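One contact in two related proteins. Structure 1 is regulator of G-protein signaling 1 from Homo sapiens, which speeds up GTP hydrolysis by G protein alpha subunits, driving them into the inactive GDP-bound form and damping signalling from G protein-coupled receptors: PDB 2BV1 (chain A, 2.00 Å), residues 24-29 and 125-130. Structure 2 is regulator of G-protein signaling 16 from Mus musculus: PDB 3C7L (chain B, 1.89 Å), residues 20-25 and 122-127. One frame, after least-squares fit of the local backbone (RMSD 0.53 Å); residues are numbered along the deposited sequences.

Structure 1 (2BV1); sequences QSLEKL and DSYPRF.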
loop_
_atom_site.group_PDB
_atom_site.type_symbol
_atom_site.label_atom_id
_atom_site.label_comp_id
_atom_site.label_asym_id
_atom_site.label_seq_id
_atom_site.Cartn_x
_atom_site.Cartn_y
_atom_site.Cartn_z
ATOM N N GLN A 24 12.710 0.614 -10.893
ATOM C CA GLN A 24 13.257 -0.727 -10.835
ATOM C C GLN A 24 12.251 -1.785 -10.295
ATOM O O GLN A 24 12.169 -2.887 -10.826
ATOM C CB GLN A 24 14.584 -0.746 -10.071
ATOM C CG GLN A 24 15.722 0.056 -10.830
ATOM C CD GLN A 24 16.448 -0.740 -11.958
ATOM O OE1 GLN A 24 15.959 -0.875 -13.102
ATOM N NE2 GLN A 24 17.650 -1.213 -11.645
ATOM N N SER A 25 11.511 -1.440 -9.252
ATOM C CA SER A 25 10.527 -2.326 -8.667
ATOM C C SER A 25 9.647 -1.531 -7.747
ATOM O O SER A 25 10.068 -0.484 -7.233
ATOM C CB SER A 25 11.173 -3.486 -7.899
ATOM O OG SER A 25 11.774 -3.054 -6.700
ATOM N N LEU A 26 8.418 -2.006 -7.571
ATOM C CA LEU A 26 7.510 -1.371 -6.671
ATOM C C LEU A 26 8.174 -1.335 -5.265
ATOM O O LEU A 26 8.040 -0.352 -4.512
ATOM C CB LEU A 26 6.168 -2.122 -6.660
ATOM C CG LEU A 26 5.123 -1.671 -5.624
ATOM C CD1 LEU A 26 4.717 -0.247 -5.810
ATOM C CD2 LEU A 26 3.936 -2.605 -5.732
ATOM N N GLU A 27 8.884 -2.403 -4.936
ATOM C CA GLU A 27 9.561 -2.497 -3.661
ATOM C C GLU A 27 10.563 -1.337 -3.435
ATOM O O GLU A 27 10.612 -0.838 -2.337
ATOM C CB GLU A 27 10.211 -3.862 -3.465
ATOM C CG GLU A 27 10.993 -3.990 -2.176
ATOM C CD GLU A 27 11.676 -5.343 -2.043
ATOM O OE1 GLU A 27 11.658 -6.131 -3.014
ATOM O OE2 GLU A 27 12.218 -5.625 -0.961
ATOM N N LYS A 28 11.333 -0.913 -4.446
ATOM C CA LYS A 28 12.226 0.248 -4.292
ATOM C C LYS A 28 11.422 1.536 -4.166
ATOM O O LYS A 28 11.744 2.397 -3.350
ATOM C CB LYS A 28 13.232 0.382 -5.439
ATOM C CG LYS A 28 14.084 -0.837 -5.652
ATOM C CD LYS A 28 15.437 -0.468 -6.248
ATOM C CE LYS A 28 16.248 -1.699 -6.602
ATOM N NZ LYS A 28 17.672 -1.328 -6.703
ATOM N N LEU A 29 10.353 1.675 -4.932
ATOM C CA LEU A 29 9.519 2.858 -4.783
ATOM C C LEU A 29 8.958 2.973 -3.328
ATOM O O LEU A 29 9.004 4.056 -2.696
ATOM C CB LEU A 29 8.369 2.827 -5.808
ATOM C CG LEU A 29 7.281 3.902 -5.737
ATOM C CD1 LEU A 29 7.803 5.325 -6.019
ATOM C CD2 LEU A 29 6.173 3.520 -6.704
ATOM N N ASP A 125 -0.678 -3.290 -12.003
ATOM C CA ASP A 125 -1.609 -2.353 -12.616
ATOM C C ASP A 125 -1.220 -0.868 -12.413
ATOM O O ASP A 125 -0.821 -0.178 -13.336
ATOM C CB ASP A 125 -2.991 -2.667 -12.017
ATOM C CG ASP A 125 -4.082 -1.717 -12.475
ATOM O OD1 ASP A 125 -4.091 -1.321 -13.647
ATOM O OD2 ASP A 125 -4.931 -1.339 -11.629
ATOM N N SER A 126 -1.315 -0.369 -11.191
ATOM C CA SER A 126 -1.190 1.073 -10.989
ATOM C C SER A 126 0.288 1.539 -10.951
ATOM O O SER A 126 0.565 2.659 -11.353
ATOM C CB SER A 126 -1.920 1.509 -9.722
ATOM O OG SER A 126 -1.408 0.840 -8.617
ATOM N N TYR A 127 1.207 0.692 -10.483
ATOM C CA TYR A 127 2.619 1.005 -10.491
ATOM C C TYR A 127 3.178 1.267 -11.926
ATOM O O TYR A 127 3.793 2.324 -12.142
ATOM C CB TYR A 127 3.409 -0.051 -9.758
ATOM C CG TYR A 127 4.896 0.018 -9.893
ATOM C CD1 TYR A 127 5.618 1.095 -9.367
ATOM C CD2 TYR A 127 5.602 -1.010 -10.513
ATOM C CE1 TYR A 127 7.014 1.132 -9.489
ATOM C CE2 TYR A 127 6.955 -0.973 -10.644
ATOM C CZ TYR A 127 7.674 0.114 -10.115
ATOM O OH TYR A 127 9.032 0.120 -10.256
ATOM N N PRO A 128 2.970 0.337 -12.886
ATOM C CA PRO A 128 3.352 0.668 -14.263
ATOM C C PRO A 128 2.739 1.962 -14.813
ATOM O O PRO A 128 3.436 2.713 -15.479
ATOM C CB PRO A 128 2.871 -0.557 -15.081
ATOM C CG PRO A 128 2.837 -1.678 -14.073
ATOM C CD PRO A 128 2.526 -1.065 -12.754
ATOM N N ARG A 129 1.463 2.212 -14.551
ATOM C CA ARG A 129 0.797 3.426 -15.017
ATOM C C ARG A 129 1.427 4.680 -14.421
ATOM O O ARG A 129 1.616 5.675 -15.120
ATOM C CB ARG A 129 -0.677 3.394 -14.632
ATOM C CG ARG A 129 -1.575 4.357 -15.386
ATOM C CD ARG A 129 -3.040 3.920 -15.369
ATOM N NE ARG A 129 -3.508 3.454 -14.052
ATOM C CZ ARG A 129 -3.790 2.192 -13.758
ATOM N NH1 ARG A 129 -3.610 1.217 -14.652
ATOM N NH2 ARG A 129 -4.240 1.885 -12.555
ATOM N N PHE A 130 1.734 4.616 -13.128
ATOM C CA PHE A 130 2.437 5.699 -12.424
ATOM C C PHE A 130 3.769 6.069 -13.106
ATOM O O PHE A 130 4.127 7.280 -13.244
ATOM C CB PHE A 130 2.720 5.251 -11.016
ATOM C CG PHE A 130 3.660 6.133 -10.277
ATOM C CD1 PHE A 130 3.280 7.429 -9.915
ATOM C CD2 PHE A 130 4.894 5.662 -9.896
ATOM C CE1 PHE A 130 4.146 8.235 -9.213
ATOM C CE2 PHE A 130 5.758 6.467 -9.206
ATOM C CZ PHE A 130 5.380 7.755 -8.855
#

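Structure 2 (3C7L); sequences ESFDLL and DSYPRF.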
loop_
_atom_site.group_PDB
_atom_site.type_symbol
_atom_site.label_atom_id
_atom_site.label_comp_id
_atom_site.label_asym_id
_atom_site.label_seq_id
_atom_site.Cartn_x
_atom_site.Cartn_y
_atom_site.Cartn_z
ATOM N N GLU B 20 12.922 0.058 -11.170
ATOM C CA GLU B 20 13.656 -1.205 -11.165
ATOM C C GLU B 20 12.953 -2.184 -10.225
ATOM O O GLU B 20 13.019 -3.399 -10.417
ATOM C CB GLU B 20 15.091 -1.020 -10.669
ATOM C CG GLU B 20 16.013 -0.241 -11.578
ATOM C CD GLU B 20 17.434 -0.222 -11.040
ATOM O OE1 GLU B 20 17.596 -0.044 -9.816
ATOM O OE2 GLU B 20 18.386 -0.373 -11.836
ATOM N N SER B 21 12.287 -1.645 -9.207
ATOM C CA SER B 21 11.597 -2.472 -8.222
ATOM C C SER B 21 10.489 -1.740 -7.484
ATOM O O SER B 21 10.701 -0.652 -6.956
ATOM C CB SER B 21 12.601 -2.995 -7.193
ATOM O OG SER B 21 11.933 -3.588 -6.094
ATOM N N PHE B 22 9.311 -2.349 -7.428
ATOM C CA PHE B 22 8.185 -1.752 -6.722
ATOM C C PHE B 22 8.554 -1.591 -5.240
ATOM O O PHE B 22 8.106 -0.658 -4.565
ATOM C CB PHE B 22 6.947 -2.642 -6.893
ATOM C CG PHE B 22 5.672 -2.027 -6.380
ATOM C CD1 PHE B 22 5.428 -0.663 -6.527
ATOM C CD2 PHE B 22 4.704 -2.815 -5.769
ATOM C CE1 PHE B 22 4.236 -0.094 -6.072
ATOM C CE2 PHE B 22 3.509 -2.255 -5.310
ATOM C CZ PHE B 22 3.275 -0.893 -5.461
ATOM N N ASP B 23 9.394 -2.492 -4.741
ATOM C CA ASP B 23 9.829 -2.434 -3.352
ATOM C C ASP B 23 10.685 -1.196 -3.077
ATOM O O ASP B 23 10.630 -0.633 -1.981
ATOM C CB ASP B 23 10.595 -3.708 -2.994
ATOM C CG ASP B 23 9.713 -4.939 -3.040
ATOM O OD1 ASP B 23 8.871 -5.100 -2.133
ATOM O OD2 ASP B 23 9.844 -5.736 -3.990
ATOM N N LEU B 24 11.470 -0.773 -4.063
ATOM C CA LEU B 24 12.301 0.412 -3.889
ATOM C C LEU B 24 11.416 1.657 -3.900
ATOM O O LEU B 24 11.658 2.607 -3.159
ATOM C CB LEU B 24 13.364 0.504 -4.990
ATOM C CG LEU B 24 14.490 -0.532 -4.930
ATOM C CD1 LEU B 24 15.555 -0.191 -5.972
ATOM C CD2 LEU B 24 15.095 -0.555 -3.543
ATOM N N LEU B 25 10.389 1.657 -4.745
ATOM C CA LEU B 25 9.472 2.787 -4.791
ATOM C C LEU B 25 8.788 2.945 -3.428
ATOM O O LEU B 25 8.683 4.051 -2.896
ATOM C CB LEU B 25 8.405 2.574 -5.870
ATOM C CG LEU B 25 7.268 3.604 -5.930
ATOM C CD1 LEU B 25 7.825 4.980 -6.248
ATOM C CD2 LEU B 25 6.257 3.194 -6.993
ATOM N N ASP B 122 -0.954 -3.017 -12.293
ATOM C CA ASP B 122 -1.870 -2.076 -12.932
ATOM C C ASP B 122 -1.554 -0.596 -12.703
ATOM O O ASP B 122 -1.066 0.092 -13.609
ATOM C CB ASP B 122 -3.302 -2.356 -12.482
ATOM C CG ASP B 122 -4.278 -1.316 -12.982
ATOM O OD1 ASP B 122 -4.175 -0.930 -14.164
ATOM O OD2 ASP B 122 -5.153 -0.888 -12.199
ATOM N N SER B 123 -1.827 -0.105 -11.497
ATOM C CA SER B 123 -1.598 1.304 -11.190
ATOM C C SER B 123 -0.132 1.700 -11.109
ATOM O O SER B 123 0.214 2.846 -11.398
ATOM C CB SER B 123 -2.322 1.689 -9.894
ATOM O OG SER B 123 -1.980 0.834 -8.812
ATOM N N TYR B 124 0.732 0.765 -10.721
ATOM C CA TYR B 124 2.164 1.055 -10.611
ATOM C C TYR B 124 2.743 1.369 -11.992
ATOM O O TYR B 124 3.381 2.404 -12.178
ATOM C CB TYR B 124 2.880 -0.126 -9.942
ATOM C CG TYR B 124 4.393 -0.177 -10.078
ATOM C CD1 TYR B 124 5.201 0.911 -9.718
ATOM C CD2 TYR B 124 5.019 -1.347 -10.511
ATOM C CE1 TYR B 124 6.602 0.823 -9.784
ATOM C CE2 TYR B 124 6.406 -1.445 -10.580
ATOM C CZ TYR B 124 7.190 -0.362 -10.214
ATOM O OH TYR B 124 8.555 -0.492 -10.270
ATOM N N PRO B 125 2.530 0.483 -12.978
ATOM C CA PRO B 125 3.061 0.763 -14.314
ATOM C C PRO B 125 2.465 2.032 -14.922
ATOM O O PRO B 125 3.145 2.744 -15.652
ATOM C CB PRO B 125 2.686 -0.486 -15.102
ATOM C CG PRO B 125 2.782 -1.555 -14.072
ATOM C CD PRO B 125 2.080 -0.917 -12.889
ATOM N N ARG B 126 1.198 2.321 -14.632
ATOM C CA ARG B 126 0.593 3.529 -15.182
ATOM C C ARG B 126 1.170 4.770 -14.503
ATOM O O ARG B 126 1.285 5.833 -15.118
ATOM C CB ARG B 126 -0.942 3.489 -15.055
ATOM C CG ARG B 126 -1.581 2.509 -16.039
ATOM C CD ARG B 126 -3.103 2.550 -16.067
ATOM N NE ARG B 126 -3.720 2.034 -14.847
ATOM C CZ ARG B 126 -4.136 2.789 -13.837
ATOM N NH1 ARG B 126 -4.002 4.109 -13.888
ATOM N NH2 ARG B 126 -4.706 2.224 -12.781
ATOM N N PHE B 127 1.548 4.626 -13.238
ATOM C CA PHE B 127 2.145 5.732 -12.489
ATOM C C PHE B 127 3.470 6.104 -13.134
ATOM O O PHE B 127 3.805 7.287 -13.261
ATOM C CB PHE B 127 2.415 5.327 -11.029
ATOM C CG PHE B 127 3.363 6.260 -10.301
ATOM C CD1 PHE B 127 3.002 7.580 -10.040
ATOM C CD2 PHE B 127 4.620 5.816 -9.893
ATOM C CE1 PHE B 127 3.878 8.448 -9.382
ATOM C CE2 PHE B 127 5.505 6.679 -9.233
ATOM C CZ PHE B 127 5.131 7.995 -8.978
#

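Structure 1 (2BV1)
Leu26 and Tyr127 mark the closest backbone approach, their CA atoms 6.6 Å apart, where the first turn of helix 26-31 packs against helix 112-131 inside the all-helical RGS domain. CG anti to the backbone N (chi1 170°) carries the Tyr127 ring across to helix 26-31, where one face receives CB of Leu26 in a CH-pi contact, 4.0 Å from the ring centroid. Leu26 CD1 meets Tyr127 CD1 at 3.9 Å. Leu29 touches both aromatic side chains with its methyl groups, CD2 lying 3.6 Å from Tyr127 CD1 and 3.9 Å from Phe130 CE2. OH of Tyr127 lies against the backbone of Ser25 without a hydrogen bond to it and bonds instead to O of Trp22. Ser25 is the N-cap, its OG accepting from Lys28 N. Beyond the interface, Arg129 NH1 forms a salt bridge with Asp125 OD1, and NE also bridges to Glu46.

Structure 2 (3C7L)
Phe22 and Tyr124 bring the two backbones nearest, with their CA atoms 7.7 Å apart. CG anti to the backbone N (chi1 164°) carries the Tyr124 ring across to helix 22-25, where one face receives CB of Phe22 in a CH-pi contact, 4.2 Å from the ring centroid. Phe22 CD1 meets Tyr124 CD1 at 3.6 Å. The rings of Phe22 and Tyr124 pair obliquely, their planes at 38°. Leu25 touches both aromatic side chains with its methyl groups, CD2 lying 3.7 Å from Tyr124 CE1 and CD1 4.1 Å from Phe127 CE2. OH of Tyr124 lies against the backbone of Ser21 without a hydrogen bond to it and bonds instead to O of Trp18. Ser21 is the N-cap, its OG accepting a weak bond from Asp23 N. Beyond the interface, Arg126 NE forms a salt bridge with Asp122 OD1, and NH2 also bridges to Glu42.

What differs
The exchange inside the interface is Leu26(A) to Phe22(B). The CB atoms stand 1.0 Å apart after superposition, yet the aromatic ring follows the leucine branches: CD2 of Leu26(A) and CD2 of Phe22(B) are 0.8 Å apart. CZ of Phe22(B) has no counterpart in Leu26(A) and adds apolar bulk to a buried side chain. The contact with the tyrosine is kept, Leu26(A) CD1 - Tyr127(A) CD1 at 3.9 Å and Phe22(B) CD1 - Tyr124(B) CD1 at 3.6 Å. Tyr127(A), Leu29(A) and Phe130(A) and their counterparts Tyr124(B), Leu25(B) and Phe127(B) keep their places within the error. A shift at the N-cap may accompany the larger side chain: the CA atoms of Ser25(A) and Ser21(B) stand 1.2 Å apart. At the other three exchanged positions neither side chain reaches the opposite segment. From Gln24(A) to Glu20(B) an amide becomes a carboxylate. Lys28(A) to Leu24(B) removes CE and NZ and brings CD2, while CD1 of Leu24(B) lies 0.4 Å apart from CD of Lys28(A). The carboxylate of Asp23(B) lies where Glu27(A) has no atom, chi1 -65° against 177°.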